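Local coordinates for protein immunomodulatory active chitinase (Trichuris suis, PDB 6G9C) that probably hydrolyses chitin as a family 18 glycosidase and has immunomodulatory properties in inflammatory lung disease, at residues Ala130-Ser135 / Leu164-Glu169. Sequence-based numbering, arbitrary orientation.
Sequences AKFISS and LLLCQE
Ile133 and Glu169 make the closest contact between segments 130-135 and 164-169 of this glycosidase, an example of two adjacent outer helices of a TIM barrel meeting through apolar branches. The methyl CD1 of Ile133 reaches across to the CB of Glu169 at 3.6 Å and also lies 3.8 Å from the Glu169 backbone C, so it rests on the root of the acidic residue and not on its carboxylate. Its chain gets there because CG1 lies beside the backbone N (chi1 -74°) and CD1 then runs on outward in a nearly extended conformation. One layer deeper, toward the barrel, the CD1 methyl of Leu166 lies 4.0 Å from CD2 of Phe132 and 4.1 Å from CE2 of the same ring, which it approaches obliquely. In Leu166, CG stands opposite the backbone N (chi1 173°), which carries the branched end, with CD1, toward Phe132.

No hydrogen bond joins the two segments, which bury 168 Å² between them. Glu169 instead carries its carboxylate along an extended chain to Arg129, one residue before 130-135, and the salt bridge from OE1 to NE adds a polar link between the same helices on the side of the contact away from strand 147-151. Leu165 and Leu166 also pack their side chains on Arg129.

The local axes pass 10.8 Å apart at -38°, their N-to-C directions broadly alike, as expected for successive helices of the (beta/alpha)8 fold. On the barrel side lies strand 147-151, which falls between the two helices in the sequence: Phe132 packs on its Phe148 and Leu166 on its Leu150, while helix 205-211 flanks 160-181 through Leu164 and Cys167.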
loop_
_atom_site.group_PDB
_atom_site.type_symbol
_atom_site.label_atom_id
_atom_site.label_comp_id
_atom_site.label_asym_id
_atom_site.label_seq_id
_atom_site.Cartn_x
_atom_site.Cartn_y
_atom_site.Cartn_z
ATOM N N ALA A 130 -18.378 -22.837 -3.704
ATOM C CA ALA A 130 -18.875 -21.468 -3.576
ATOM C C ALA A 130 -18.638 -20.918 -2.173
ATOM O O ALA A 130 -18.310 -19.736 -2.012
ATOM C CB ALA A 130 -20.366 -21.413 -3.927
ATOM N N LYS A 131 -18.825 -21.753 -1.146
ATOM C CA LYS A 131 -18.539 -21.319 0.215
ATOM C C LYS A 131 -17.069 -20.956 0.363
ATOM O O LYS A 131 -16.726 -19.899 0.905
ATOM C CB LYS A 131 -18.926 -22.411 1.212
ATOM C CG LYS A 131 -18.817 -21.942 2.649
ATOM C CD LYS A 131 -19.163 -23.035 3.638
ATOM C CE LYS A 131 -18.930 -22.550 5.061
ATOM N NZ LYS A 131 -19.458 -23.498 6.079
ATOM N N PHE A 132 -16.182 -21.825 -0.126
ATOM C CA PHE A 132 -14.751 -21.532 -0.104
ATOM C C PHE A 132 -14.427 -20.254 -0.873
ATOM O O PHE A 132 -13.681 -19.394 -0.387
ATOM C CB PHE A 132 -13.977 -22.714 -0.681
ATOM C CG PHE A 132 -12.565 -22.383 -1.058
ATOM C CD1 PHE A 132 -11.618 -22.163 -0.080
ATOM C CD2 PHE A 132 -12.187 -22.282 -2.388
ATOM C CE1 PHE A 132 -10.319 -21.855 -0.409
ATOM C CE2 PHE A 132 -10.886 -21.974 -2.727
ATOM C CZ PHE A 132 -9.945 -21.762 -1.732
ATOM N N ILE A 133 -14.957 -20.124 -2.091
ATOM C CA ILE A 133 -14.602 -18.987 -2.945
ATOM C C ILE A 133 -15.035 -17.666 -2.307
ATOM O O ILE A 133 -14.284 -16.681 -2.316
ATOM C CB ILE A 133 -15.214 -19.171 -4.348
ATOM C CG1 ILE A 133 -14.456 -20.238 -5.141
ATOM C CG2 ILE A 133 -15.206 -17.868 -5.117
ATOM C CD1 ILE A 133 -15.192 -20.675 -6.400
ATOM N N SER A 134 -16.250 -17.626 -1.741
ATOM C CA SER A 134 -16.711 -16.418 -1.052
ATOM C C SER A 134 -15.809 -16.085 0.128
ATOM O O SER A 134 -15.454 -14.918 0.343
ATOM C CB SER A 134 -18.153 -16.586 -0.577
ATOM O OG SER A 134 -19.041 -16.650 -1.677
ATOM N N SER A 135 -15.430 -17.104 0.903
ATOM C CA SER A 135 -14.522 -16.899 2.026
ATOM C C SER A 135 -13.166 -16.392 1.553
ATOM O O SER A 135 -12.580 -15.489 2.161
ATOM C CB SER A 135 -14.361 -18.205 2.800
ATOM O OG SER A 135 -13.505 -18.027 3.912
ATOM N N LEU A 164 -10.826 -28.598 -12.156
ATOM C CA LEU A 164 -11.073 -27.659 -13.243
ATOM C C LEU A 164 -12.265 -26.761 -12.935
ATOM O O LEU A 164 -12.223 -25.550 -13.186
ATOM C CB LEU A 164 -11.302 -28.424 -14.545
ATOM C CG LEU A 164 -11.759 -27.569 -15.732
ATOM C CD1 LEU A 164 -10.668 -26.572 -16.081
ATOM C CD2 LEU A 164 -12.160 -28.408 -16.938
ATOM N N LEU A 165 -13.342 -27.343 -12.398
ATOM C CA LEU A 165 -14.500 -26.546 -12.001
ATOM C C LEU A 165 -14.113 -25.512 -10.949
ATOM O O LEU A 165 -14.469 -24.331 -11.055
ATOM C CB LEU A 165 -15.606 -27.457 -11.477
ATOM C CG LEU A 165 -16.411 -28.211 -12.540
ATOM C CD1 LEU A 165 -17.187 -29.367 -11.914
ATOM C CD2 LEU A 165 -17.342 -27.281 -13.328
ATOM N N LEU A 166 -13.376 -25.941 -9.921
ATOM C CA LEU A 166 -12.887 -24.999 -8.919
ATOM C C LEU A 166 -12.137 -23.835 -9.571
ATOM O O LEU A 166 -12.400 -22.661 -9.268
ATOM C CB LEU A 166 -11.996 -25.731 -7.913
ATOM C CG LEU A 166 -11.264 -24.871 -6.879
ATOM C CD1 LEU A 166 -12.250 -24.171 -5.968
ATOM C CD2 LEU A 166 -10.316 -25.734 -6.070
ATOM N N CYS A 167 -11.215 -24.135 -10.493
ATOM C CA CYS A 167 -10.432 -23.064 -11.112
ATOM C C CYS A 167 -11.293 -22.167 -12.003
ATOM O O CYS A 167 -11.134 -20.941 -11.986
ATOM C CB CYS A 167 -9.265 -23.646 -11.904
ATOM S SG CYS A 167 -7.998 -24.388 -10.864
ATOM N N GLN A 168 -12.219 -22.746 -12.774
ATOM C CA GLN A 168 -13.092 -21.920 -13.597
ATOM C C GLN A 168 -13.959 -21.012 -12.730
ATOM O O GLN A 168 -14.182 -19.844 -13.071
ATOM C CB GLN A 168 -13.972 -22.810 -14.488
ATOM C CG GLN A 168 -13.186 -23.579 -15.543
ATOM C CD GLN A 168 -14.032 -24.640 -16.218
ATOM O OE1 GLN A 168 -14.982 -25.152 -15.625
ATOM N NE2 GLN A 168 -13.705 -24.960 -17.468
ATOM N N GLU A 169 -14.458 -21.536 -11.602
ATOM C CA GLU A 169 -15.330 -20.744 -10.735
ATOM C C GLU A 169 -14.555 -19.661 -9.973
ATOM O O GLU A 169 -15.091 -18.566 -9.743
ATOM C CB GLU A 169 -16.077 -21.669 -9.774
ATOM C CG GLU A 169 -17.161 -22.512 -10.499
ATOM C CD GLU A 169 -17.605 -23.754 -9.732
ATOM O OE1 GLU A 169 -17.369 -23.843 -8.510
ATOM O OE2 GLU A 169 -18.197 -24.652 -10.369
#